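Long-range contacts in 5' nucleotidase family protein (Staphylococcus aureus subsp. aureus, PDB 4Q7F), which belongs to the 5'-nucleotidase family and combines a metal-binding calcineurin-like phosphoesterase domain with the C-terminal domain characteristic of that family: residues Q64-D69 and F102-L107; D95-M100 and L126-L131; S407-D412 and R448-R453; V440-H445 and V521-E526. All coordinates share one frame; numbering follows the deposited sequence.

Overall arrangement
Contacts 1 and 2 lie together in the phosphoesterase part of the chain, contacts 3 and 4 on the opposite side of the chain's centre, the centres of contacts 1 and 3 about 43 Å apart. Contacts 1, 2 and 3 are buried, contact 4 partly buried. Contact 1 pairs two strands; contact 2 holds a helix end to a loop that runs on beside the same strand 104-105. Contact 4 also pairs parallel strands, with aromatic and aliphatic groups on one face and polar residues on the other. Contact 3 joins the end region of helix 397-408 to the hairpin loop after strand 441-445 of contact 4. Backbone bonds dominate contacts 1 and 4, whereas amide and guanidinium groups grip backbone atoms in contacts 2 and 3.

Contact 1: Q64-D69 and F102-L107; sequences QSFKID and FDFGTL
Lys-67 lays its aliphatic chain across the face of the Phe-102 ring at about a right angle. With CG anti to the backbone N (chi1 -177°), this methylene stands 3.7 Å from the ring centroid, a CH-pi contact displaced toward the rim. The ammonium group, NZ, continues past the ring to Glu-56, Asn-52 and the carbonyl of Met-100. Ile-68 and Phe-104 instead run alongside each other in a common direction: CG1 of Ile-68 sits over the phenyl face, and its CD1 comes within 3.4 Å of Phe-104 CZ. Both residues point to the same face of the sheet. The backbones run parallel, as neighbouring strands of a beta-alpha-beta crossover whose connection includes helices 78-85 and 91-99. In this calcineurin-like fold the chain just beyond the two strands supplies metal ligands: Asp-72, which binds both manganese and magnesium, and Asn-109, which binds magnesium. Asp-103 grips Lys-67 twice. Its OD2 takes the Lys-67 N-H through the anti lone pair at 2.9 Å, while Asp-103 N gives a bond of 2.9 Å to Lys-67 O. The Asp-103 and Phe-66 side chains cross at about a right angle, carboxylate and ring planes 52° apart, with Asp-103 CG lying 3.5 Å from Phe-66 CD2. Farther along, Asp-69 N bonds to Phe-104 O at 3.2 Å and Thr-106 N to Asp-69 O at 3.0 Å. Asp-69 OD1 accepts from Gly-71 N, and a water lies between it and Thr-106 O; OD2 hydrogen-bonds Tyr-97 OH.

Contact 2: D95-M100 and L126-L131; sequences DFYNRM and LNYPVL
Asn-98 and Asn-127 carry this contact with two hydrogen bonds that use both side-chain amides. Asn-98 OD1 accepts from Asn-127 N at 2.8 Å, the donor tilted 35° from the carbonyl plane. In return Asn-127 ND2 gives a bond of 2.9 Å to the backbone O of Asn-98, near the C-terminal end of helix 91-99, and that acceptor lies close to the plane of the Asn-127 amide. The two side chains pass one another antiparallel, and their amide planes stack 26° apart. Asn-127 CG stands between its own N and carbonyl carbon (chi1 66°), 3.1 Å from Asn-98 OD1.

A water lies 2.7 Å from both Tyr-97 O and Asn-127 OD1, placed to bridge them, though the acceptors around it outnumber its protons. Apolar contact comes from Tyr-97. Its CB meets Leu-126 CD2 at 4.1 Å and lies at the edge of the Tyr-128 ring, 4.2 Å from Tyr-128 CE2. The phenol oxygen of Tyr-128 approaches the other ring obliquely, with Tyr-128 OH 3.3 Å from Tyr-97 CD2.

These bonds join the end of one helix of the phosphoesterase domain to the loop that follows helix 116-125. Farther along the loop, Pro-129 and Leu-131 pair with the backbone of Gly-105 in strand 104-105. Asn-98 ND2 donates to Arg-125 O while its OD1 accepts from Asn-127, which is consistent with the amide orientation modelled and lets one side chain serve backbone groups on both sides of Leu-126.

Contact 3: S407-D412 and R448-R453; sequences SAEYFD and RPKGQR
Ala-408 to Phe-411 make a type I turn that takes the chain out of helix 397-408, and it faces the loop carrying Lys-450 and Arg-453. That loop joins the antiparallel strands 441-445 and 454-459 into a beta hairpin of the C-terminal domain. It contains a type II turn from Pro-449 to Gln-452, with Gly-451 at a positive phi of 90°. Arg-453, extended from CG to NE, reaches across to the first turn. Its NH1 holds two carbonyls at once, Ala-408 O at 2.8 Å and Phe-411 O at 2.9 Å. Ala-408 O lies in the guanidinium plane; the Phe-411 carbonyl is met from above its own plane. Phe-411 N also bonds to Ala-408 O, from the opposite face of that carbonyl. On the hairpin side, Arg-453 NE gives a nearly straight bond of 2.9 Å to Arg-448 O, so the guanidinium ties the loop to itself as well as to the helix end. Lys-450 CG covers one face of this group, 3.6 Å above its plane. Farther out, the Lys-450 chain crosses Glu-409 at about a right angle, with Lys-450 CD 4.0 Å from Glu-409 CG. The charged ends pair separately, Glu-409 with Arg-406 and Lys-450 with Asp-423, though a water links Glu-409 OE1 to Lys-450 NZ. Another water donates to Phe-411 O at 3.1 Å and accepts from Arg-453 NH2 at 3.0 Å.

Contact 4: V440-H445 and V521-E526; sequences VSYTIH and VDFKVE
Tyr-442 presents one ring face to Phe-523, whose CB sits over the centre, 3.5 Å from the centroid in a CH-pi contact. Val-440 C and Ile-444 CD1 lie at the edge of the tyrosine ring. The Phe-523 ring in turn has Tyr-442 OH over one face, 3.7 Å above its plane toward the rim, and the valine methyls Val-521 CG1 and Val-525 CG2 at its edge. The two side chains run in the same direction, their ring planes 10° apart, but the rings are slid so far, centroids 5.2 Å apart, that they barely overlap. The tyrosine hydroxyl bonds to Tyr-437 N.

Strands 441-445 and 522-526 run parallel in a mixed sheet, the C-terminal strand forming one border of it within the chain. Lys-524 N bonds to Tyr-442 O, Ile-444 N to Lys-524 O at 2.8 Å, and Glu-526 N to Ile-444 O. Beside the rings, Ile-444 CB meets Val-525 CG2 at 4.1 Å, and helix 397-408 packs on this face through Ile-404 and Ala-408. Thr-443, Lys-524, His-445 and Glu-526 occupy the other face, where the imidazole ND1 bonds to Lys-527 O and His-445 CE1 lies 4.0 Å from Glu-526 OE1.

Contact 1: Q64-D69 and F102-L107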
# COMPACT_ATOMS: atom_id res chain seq x y z
N GLN A 64 15.91 -17.90 -22.41
CA GLN A 64 15.79 -16.46 -22.33
C GLN A 64 14.80 -16.16 -21.23
O GLN A 64 14.01 -17.03 -20.84
CB GLN A 64 15.34 -15.82 -23.65
CG GLN A 64 14.03 -16.34 -24.21
CD GLN A 64 13.77 -15.78 -25.60
OE1 GLN A 64 13.89 -14.58 -25.84
NE2 GLN A 64 13.40 -16.65 -26.51
N SER A 65 14.87 -14.94 -20.71
CA SER A 65 14.04 -14.53 -19.60
C SER A 65 13.86 -13.04 -19.54
O SER A 65 14.72 -12.27 -20.01
CB SER A 65 14.67 -14.98 -18.30
OG SER A 65 15.88 -14.27 -18.06
N PHE A 66 12.75 -12.65 -18.90
CA PHE A 66 12.35 -11.28 -18.70
C PHE A 66 12.14 -11.01 -17.20
O PHE A 66 11.73 -11.89 -16.43
CB PHE A 66 11.08 -10.94 -19.49
CG PHE A 66 11.32 -10.75 -20.95
CD1 PHE A 66 11.54 -11.84 -21.78
CD2 PHE A 66 11.32 -9.47 -21.50
CE1 PHE A 66 11.76 -11.65 -23.13
CE2 PHE A 66 11.56 -9.28 -22.84
CZ PHE A 66 11.78 -10.38 -23.66
N LYS A 67 12.46 -9.78 -16.82
CA LYS A 67 12.41 -9.29 -15.45
C LYS A 67 11.46 -8.08 -15.38
O LYS A 67 11.61 -7.08 -16.11
CB LYS A 67 13.85 -9.02 -15.00
CG LYS A 67 14.05 -8.58 -13.58
CD LYS A 67 15.42 -8.99 -13.02
CE LYS A 67 16.61 -8.48 -13.80
NZ LYS A 67 17.87 -8.59 -13.01
N ILE A 68 10.48 -8.19 -14.47
CA ILE A 68 9.39 -7.24 -14.34
C ILE A 68 9.16 -6.72 -12.93
O ILE A 68 9.27 -7.47 -11.97
CB ILE A 68 8.08 -7.96 -14.73
CG1 ILE A 68 8.21 -8.56 -16.13
CG2 ILE A 68 6.85 -7.05 -14.59
CD1 ILE A 68 7.10 -9.49 -16.56
N ASP A 69 8.93 -5.42 -12.82
CA ASP A 69 8.48 -4.80 -11.55
C ASP A 69 7.01 -4.44 -11.74
O ASP A 69 6.66 -3.70 -12.67
CB ASP A 69 9.28 -3.58 -11.12
CG ASP A 69 8.75 -3.00 -9.80
OD1 ASP A 69 7.70 -2.33 -9.87
OD2 ASP A 69 9.37 -3.23 -8.72
N PHE A 102 16.10 -4.45 -15.77
CA PHE A 102 14.73 -4.91 -15.93
C PHE A 102 14.29 -4.64 -17.36
O PHE A 102 14.93 -3.87 -18.09
CB PHE A 102 13.78 -4.17 -14.99
CG PHE A 102 13.76 -4.69 -13.60
CD1 PHE A 102 14.81 -4.44 -12.73
CD2 PHE A 102 12.64 -5.39 -13.13
CE1 PHE A 102 14.77 -4.92 -11.43
CE2 PHE A 102 12.59 -5.86 -11.85
CZ PHE A 102 13.65 -5.62 -10.99
N ASP A 103 13.18 -5.25 -17.74
CA ASP A 103 12.66 -5.13 -19.08
C ASP A 103 11.49 -4.20 -19.12
O ASP A 103 11.35 -3.39 -20.05
CB ASP A 103 12.32 -6.53 -19.62
CG ASP A 103 13.57 -7.38 -19.78
OD1 ASP A 103 14.43 -7.03 -20.64
OD2 ASP A 103 13.72 -8.39 -19.03
N PHE A 104 10.65 -4.26 -18.09
CA PHE A 104 9.56 -3.35 -18.02
C PHE A 104 8.89 -3.44 -16.66
O PHE A 104 9.22 -4.30 -15.81
CB PHE A 104 8.55 -3.56 -19.15
CG PHE A 104 7.95 -4.93 -19.20
CD1 PHE A 104 6.85 -5.24 -18.45
CD2 PHE A 104 8.49 -5.89 -20.04
CE1 PHE A 104 6.29 -6.52 -18.50
CE2 PHE A 104 7.95 -7.16 -20.10
CZ PHE A 104 6.84 -7.47 -19.33
N GLY A 105 8.00 -2.49 -16.45
CA GLY A 105 7.22 -2.40 -15.22
C GLY A 105 5.86 -1.77 -15.41
O GLY A 105 5.44 -1.46 -16.54
N THR A 106 5.16 -1.64 -14.29
CA THR A 106 3.85 -1.04 -14.23
C THR A 106 3.79 -0.02 -13.07
O THR A 106 4.71 0.06 -12.22
CB THR A 106 2.76 -2.10 -13.96
OG1 THR A 106 3.00 -2.74 -12.71
CG2 THR A 106 2.73 -3.14 -15.08
N LEU A 107 2.70 0.73 -13.04
CA LEU A 107 2.47 1.73 -12.02
C LEU A 107 1.54 1.22 -10.98
O LEU A 107 0.51 0.62 -11.30
CB LEU A 107 1.83 2.99 -12.62
CG LEU A 107 2.63 3.85 -13.58
CD1 LEU A 107 1.71 4.91 -14.14
CD2 LEU A 107 3.84 4.46 -12.89
O HOH W 1 7.40 -0.73 -11.97

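Contact 2: D95-M100 and L126-L131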
# COMPACT_ATOMS: atom_id res chain seq x y z
N ASP A 95 18.74 4.28 -9.56
CA ASP A 95 20.04 3.64 -9.82
C ASP A 95 20.02 2.13 -9.50
O ASP A 95 20.57 1.33 -10.26
CB ASP A 95 21.15 4.32 -9.05
CG ASP A 95 21.48 5.69 -9.61
OD1 ASP A 95 20.90 6.07 -10.64
OD2 ASP A 95 22.33 6.37 -9.02
N PHE A 96 19.39 1.75 -8.39
CA PHE A 96 19.27 0.33 -8.07
C PHE A 96 18.53 -0.39 -9.18
O PHE A 96 19.01 -1.42 -9.68
CB PHE A 96 18.55 0.08 -6.72
CG PHE A 96 19.42 0.34 -5.51
CD1 PHE A 96 20.46 -0.53 -5.20
CD2 PHE A 96 19.19 1.42 -4.67
CE1 PHE A 96 21.26 -0.31 -4.10
CE2 PHE A 96 19.98 1.64 -3.57
CZ PHE A 96 21.02 0.78 -3.28
N TYR A 97 17.35 0.11 -9.58
CA TYR A 97 16.60 -0.57 -10.63
C TYR A 97 17.37 -0.61 -11.94
O TYR A 97 17.40 -1.63 -12.64
CB TYR A 97 15.22 0.04 -10.83
CG TYR A 97 14.19 -0.45 -9.85
CD1 TYR A 97 14.03 0.14 -8.62
CD2 TYR A 97 13.39 -1.53 -10.17
CE1 TYR A 97 13.08 -0.34 -7.72
CE2 TYR A 97 12.46 -2.02 -9.28
CZ TYR A 97 12.30 -1.42 -8.07
OH TYR A 97 11.35 -1.94 -7.22
N ASN A 98 18.01 0.51 -12.27
CA ASN A 98 18.73 0.61 -13.49
C ASN A 98 19.88 -0.37 -13.63
O ASN A 98 20.09 -0.89 -14.73
CB ASN A 98 19.20 2.07 -13.74
CG ASN A 98 18.10 2.95 -14.32
OD1 ASN A 98 17.02 2.48 -14.63
ND2 ASN A 98 18.39 4.22 -14.48
N ARG A 99 20.63 -0.63 -12.54
CA ARG A 99 21.74 -1.59 -12.59
C ARG A 99 21.25 -2.99 -12.89
O ARG A 99 21.94 -3.77 -13.52
CB ARG A 99 22.45 -1.78 -11.25
CG ARG A 99 22.96 -0.56 -10.54
CD ARG A 99 24.00 -1.03 -9.55
NE ARG A 99 24.06 -0.15 -8.40
CZ ARG A 99 23.72 -0.52 -7.18
NH1 ARG A 99 23.80 0.37 -6.20
NH2 ARG A 99 23.36 -1.77 -6.93
N MSE A 100 20.05 -3.30 -12.42
CA MSE A 100 19.52 -4.66 -12.53
C MSE A 100 19.02 -5.08 -13.89
O MSE A 100 18.62 -6.23 -14.08
CB MSE A 100 18.39 -4.75 -11.50
CG MSE A 100 19.01 -4.65 -10.11
SE MSE A 100 17.57 -4.72 -8.80
CE MSE A 100 18.76 -4.38 -7.26
N LEU A 126 14.43 6.11 -15.38
CA LEU A 126 14.51 4.66 -15.52
C LEU A 126 14.92 4.27 -16.94
O LEU A 126 14.54 4.93 -17.92
CB LEU A 126 13.19 3.99 -15.20
CG LEU A 126 12.68 4.11 -13.75
CD1 LEU A 126 11.22 3.70 -13.63
CD2 LEU A 126 13.53 3.25 -12.82
N ASN A 127 15.67 3.18 -17.03
CA ASN A 127 16.17 2.68 -18.33
C ASN A 127 15.32 1.55 -18.96
O ASN A 127 15.79 0.81 -19.79
CB ASN A 127 17.65 2.27 -18.21
CG ASN A 127 17.87 1.09 -17.29
OD1 ASN A 127 16.95 0.36 -16.96
ND2 ASN A 127 19.11 0.89 -16.86
N TYR A 128 14.05 1.48 -18.58
CA TYR A 128 13.11 0.55 -19.17
C TYR A 128 11.73 1.21 -19.11
O TYR A 128 11.52 2.09 -18.30
CB TYR A 128 13.09 -0.79 -18.43
CG TYR A 128 12.81 -0.65 -16.95
CD1 TYR A 128 11.51 -0.59 -16.46
CD2 TYR A 128 13.84 -0.56 -16.05
CE1 TYR A 128 11.25 -0.45 -15.11
CE2 TYR A 128 13.61 -0.42 -14.70
CZ TYR A 128 12.31 -0.37 -14.24
OH TYR A 128 12.10 -0.24 -12.91
N PRO A 129 10.79 0.78 -19.97
CA PRO A 129 9.47 1.38 -19.99
C PRO A 129 8.54 0.94 -18.89
O PRO A 129 8.61 -0.20 -18.43
CB PRO A 129 8.89 0.90 -21.33
CG PRO A 129 9.59 -0.37 -21.59
CD PRO A 129 11.00 -0.13 -21.10
N VAL A 130 7.66 1.84 -18.49
CA VAL A 130 6.63 1.53 -17.50
C VAL A 130 5.32 1.52 -18.29
O VAL A 130 4.97 2.51 -18.93
CB VAL A 130 6.63 2.52 -16.33
CG1 VAL A 130 5.40 2.32 -15.44
CG2 VAL A 130 7.90 2.34 -15.51
N LEU A 131 4.62 0.39 -18.25
CA LEU A 131 3.43 0.22 -19.08
C LEU A 131 2.15 0.43 -18.27
O LEU A 131 1.94 -0.26 -17.28
CB LEU A 131 3.43 -1.17 -19.71
CG LEU A 131 4.64 -1.49 -20.61
CD1 LEU A 131 4.61 -2.96 -21.01
CD2 LEU A 131 4.66 -0.60 -21.84
O HOH W 2 16.93 -1.82 -15.31

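Contact 3: S407-D412 and R448-R453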
# COMPACT_ATOMS: atom_id res chain seq x y z
N SER A 407 -15.44 2.24 11.79
CA SER A 407 -14.34 1.74 12.59
C SER A 407 -14.78 0.57 13.46
O SER A 407 -14.06 -0.39 13.55
CB SER A 407 -13.76 2.85 13.49
OG SER A 407 -13.34 3.96 12.72
N ALA A 408 -15.96 0.66 14.12
CA ALA A 408 -16.47 -0.41 14.98
C ALA A 408 -16.68 -1.76 14.26
O ALA A 408 -16.79 -2.81 14.92
CB ALA A 408 -17.78 0.04 15.72
N GLU A 409 -16.75 -1.73 12.93
CA GLU A 409 -16.87 -2.94 12.11
C GLU A 409 -15.60 -3.79 12.19
O GLU A 409 -15.60 -4.96 11.82
CB GLU A 409 -17.10 -2.60 10.64
CG GLU A 409 -18.44 -1.93 10.36
CD GLU A 409 -18.59 -1.51 8.92
OE1 GLU A 409 -17.77 -1.98 8.06
OE2 GLU A 409 -19.49 -0.70 8.64
N TYR A 410 -14.51 -3.17 12.65
CA TYR A 410 -13.22 -3.83 12.85
C TYR A 410 -13.31 -4.96 13.85
O TYR A 410 -12.51 -5.87 13.80
CB TYR A 410 -12.22 -2.80 13.39
CG TYR A 410 -10.86 -3.35 13.70
CD1 TYR A 410 -9.99 -3.70 12.68
CD2 TYR A 410 -10.42 -3.48 15.01
CE1 TYR A 410 -8.72 -4.17 12.95
CE2 TYR A 410 -9.15 -3.96 15.28
CZ TYR A 410 -8.32 -4.31 14.25
OH TYR A 410 -7.06 -4.77 14.53
N PHE A 411 -14.26 -4.91 14.77
CA PHE A 411 -14.38 -5.91 15.80
C PHE A 411 -15.45 -6.96 15.52
O PHE A 411 -16.39 -6.74 14.76
CB PHE A 411 -14.72 -5.27 17.16
CG PHE A 411 -13.69 -4.29 17.65
CD1 PHE A 411 -12.50 -4.73 18.20
CD2 PHE A 411 -13.93 -2.93 17.60
CE1 PHE A 411 -11.55 -3.82 18.66
CE2 PHE A 411 -13.00 -2.03 18.05
CZ PHE A 411 -11.81 -2.47 18.58
N ASP A 412 -15.27 -8.12 16.16
CA ASP A 412 -16.23 -9.20 16.13
C ASP A 412 -16.07 -9.90 17.47
O ASP A 412 -15.23 -9.53 18.27
CB ASP A 412 -15.99 -10.15 14.96
CG ASP A 412 -17.10 -11.18 14.82
OD1 ASP A 412 -18.21 -10.97 15.41
OD2 ASP A 412 -16.88 -12.20 14.14
N ARG A 448 -23.69 -6.15 18.88
CA ARG A 448 -24.84 -5.57 18.16
C ARG A 448 -24.55 -5.49 16.66
O ARG A 448 -23.39 -5.50 16.27
CB ARG A 448 -25.16 -4.20 18.74
CG ARG A 448 -25.53 -4.31 20.22
CD ARG A 448 -25.73 -2.96 20.86
NE ARG A 448 -25.93 -3.10 22.30
CZ ARG A 448 -26.23 -2.11 23.12
NH1 ARG A 448 -26.39 -0.86 22.65
NH2 ARG A 448 -26.40 -2.36 24.41
N PRO A 449 -25.61 -5.41 15.83
CA PRO A 449 -25.35 -5.41 14.39
C PRO A 449 -24.50 -4.24 13.95
O PRO A 449 -24.55 -3.16 14.55
CB PRO A 449 -26.75 -5.31 13.78
CG PRO A 449 -27.63 -5.93 14.81
CD PRO A 449 -27.05 -5.51 16.13
N LYS A 450 -23.69 -4.47 12.93
CA LYS A 450 -22.83 -3.44 12.38
C LYS A 450 -23.69 -2.25 11.99
O LYS A 450 -24.81 -2.42 11.51
CB LYS A 450 -22.04 -3.96 11.15
CG LYS A 450 -21.06 -5.05 11.52
CD LYS A 450 -20.18 -5.48 10.33
CE LYS A 450 -19.12 -6.49 10.76
NZ LYS A 450 -18.19 -6.87 9.65
N GLY A 451 -23.17 -1.04 12.23
CA GLY A 451 -23.93 0.16 11.94
C GLY A 451 -24.78 0.66 13.13
O GLY A 451 -25.33 1.76 13.08
N GLN A 452 -24.93 -0.14 14.19
CA GLN A 452 -25.67 0.33 15.36
C GLN A 452 -25.00 -0.08 16.67
O GLN A 452 -25.65 -0.30 17.69
CB GLN A 452 -27.13 -0.10 15.31
CG GLN A 452 -27.38 -1.57 15.35
CD GLN A 452 -28.83 -1.88 15.08
OE1 GLN A 452 -29.62 -2.12 16.00
NE2 GLN A 452 -29.22 -1.78 13.82
N ARG A 453 -23.68 -0.08 16.63
CA ARG A 453 -22.84 -0.48 17.73
C ARG A 453 -22.32 0.66 18.58
O ARG A 453 -21.75 0.40 19.63
CB ARG A 453 -21.58 -1.21 17.18
CG ARG A 453 -21.84 -2.53 16.47
CD ARG A 453 -20.55 -3.16 15.94
NE ARG A 453 -20.76 -4.57 15.55
CZ ARG A 453 -19.83 -5.35 15.01
NH1 ARG A 453 -18.62 -4.91 14.80
NH2 ARG A 453 -20.13 -6.61 14.71
O HOH W 3 -17.30 -4.89 7.72
O HOH W 4 -18.43 -8.65 13.35

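Contact 4: V440-H445 and V521-E526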
# COMPACT_ATOMS: atom_id res chain seq x y z
N VAL A 440 -14.02 12.93 21.38
CA VAL A 440 -15.34 12.36 21.50
C VAL A 440 -15.19 11.05 22.26
O VAL A 440 -14.29 10.27 21.98
CB VAL A 440 -16.01 12.12 20.13
CG1 VAL A 440 -15.18 11.21 19.23
CG2 VAL A 440 -17.40 11.54 20.27
N SER A 441 -16.05 10.85 23.26
CA SER A 441 -16.07 9.62 24.03
C SER A 441 -17.24 8.80 23.51
O SER A 441 -18.24 9.35 23.05
CB SER A 441 -16.19 9.89 25.54
OG SER A 441 -17.42 10.47 25.85
N TYR A 442 -17.10 7.48 23.60
CA TYR A 442 -18.09 6.54 23.04
C TYR A 442 -17.89 5.12 23.54
O TYR A 442 -16.85 4.75 24.09
CB TYR A 442 -18.01 6.55 21.50
CG TYR A 442 -16.61 6.32 20.95
CD1 TYR A 442 -15.68 7.36 20.90
CD2 TYR A 442 -16.22 5.07 20.44
CE1 TYR A 442 -14.39 7.15 20.40
CE2 TYR A 442 -14.94 4.87 19.94
CZ TYR A 442 -14.03 5.92 19.92
OH TYR A 442 -12.74 5.72 19.41
N THR A 443 -18.93 4.32 23.33
CA THR A 443 -18.98 2.96 23.74
C THR A 443 -19.33 2.16 22.50
O THR A 443 -20.28 2.50 21.78
CB THR A 443 -20.11 2.71 24.77
OG1 THR A 443 -19.87 3.49 25.95
CG2 THR A 443 -20.17 1.24 25.14
N ILE A 444 -18.52 1.14 22.21
CA ILE A 444 -18.79 0.24 21.10
C ILE A 444 -19.29 -1.08 21.66
O ILE A 444 -18.64 -1.67 22.51
CB ILE A 444 -17.53 -0.01 20.24
CG1 ILE A 444 -17.11 1.27 19.50
CG2 ILE A 444 -17.82 -1.11 19.24
CD1 ILE A 444 -15.77 1.15 18.74
N HIS A 445 -20.45 -1.53 21.19
CA HIS A 445 -21.05 -2.81 21.60
C HIS A 445 -20.92 -3.77 20.43
O HIS A 445 -21.75 -3.79 19.53
CB HIS A 445 -22.53 -2.63 21.95
CG HIS A 445 -22.76 -1.91 23.24
ND1 HIS A 445 -22.70 -2.55 24.46
CD2 HIS A 445 -23.02 -0.61 23.51
CE1 HIS A 445 -22.93 -1.68 25.43
NE2 HIS A 445 -23.13 -0.50 24.88
N VAL A 521 -8.68 10.73 24.47
CA VAL A 521 -9.19 9.43 24.00
C VAL A 521 -9.82 8.76 25.20
O VAL A 521 -9.16 8.52 26.22
CB VAL A 521 -8.09 8.55 23.37
CG1 VAL A 521 -8.68 7.23 22.87
CG2 VAL A 521 -7.44 9.27 22.21
N ASP A 522 -11.11 8.49 25.08
CA ASP A 522 -11.86 7.92 26.14
C ASP A 522 -13.01 7.14 25.51
O ASP A 522 -14.00 7.72 25.07
CB ASP A 522 -12.37 9.08 26.99
CG ASP A 522 -13.23 8.62 28.15
OD1 ASP A 522 -13.33 7.41 28.38
OD2 ASP A 522 -13.80 9.50 28.82
N PHE A 523 -12.84 5.82 25.42
CA PHE A 523 -13.84 4.96 24.80
C PHE A 523 -13.76 3.57 25.39
O PHE A 523 -12.81 3.25 26.09
CB PHE A 523 -13.66 4.89 23.28
CG PHE A 523 -12.42 4.16 22.83
CD1 PHE A 523 -11.18 4.78 22.84
CD2 PHE A 523 -12.50 2.84 22.38
CE1 PHE A 523 -10.04 4.11 22.41
CE2 PHE A 523 -11.37 2.15 21.96
CZ PHE A 523 -10.14 2.79 21.98
N LYS A 524 -14.75 2.75 25.09
CA LYS A 524 -14.84 1.41 25.62
C LYS A 524 -15.35 0.51 24.55
O LYS A 524 -16.22 0.92 23.77
CB LYS A 524 -15.89 1.35 26.75
CG LYS A 524 -15.72 2.38 27.82
CD LYS A 524 -16.88 2.33 28.80
CE LYS A 524 -16.88 3.54 29.69
NZ LYS A 524 -18.08 3.52 30.59
N VAL A 525 -14.85 -0.71 24.53
CA VAL A 525 -15.29 -1.71 23.57
C VAL A 525 -15.63 -2.95 24.33
O VAL A 525 -14.85 -3.42 25.14
CB VAL A 525 -14.21 -2.03 22.54
CG1 VAL A 525 -14.73 -3.05 21.53
CG2 VAL A 525 -13.82 -0.76 21.85
N GLU A 526 -16.83 -3.47 24.11
CA GLU A 526 -17.27 -4.63 24.82
C GLU A 526 -18.37 -5.25 23.99
O GLU A 526 -18.70 -4.72 22.94
CB GLU A 526 -17.79 -4.21 26.18
CG GLU A 526 -19.04 -3.35 26.12
CD GLU A 526 -19.44 -2.84 27.49
OE1 GLU A 526 -20.40 -3.40 28.07
OE2 GLU A 526 -18.75 -1.93 28.00
O HOH W 5 -12.17 8.65 22.51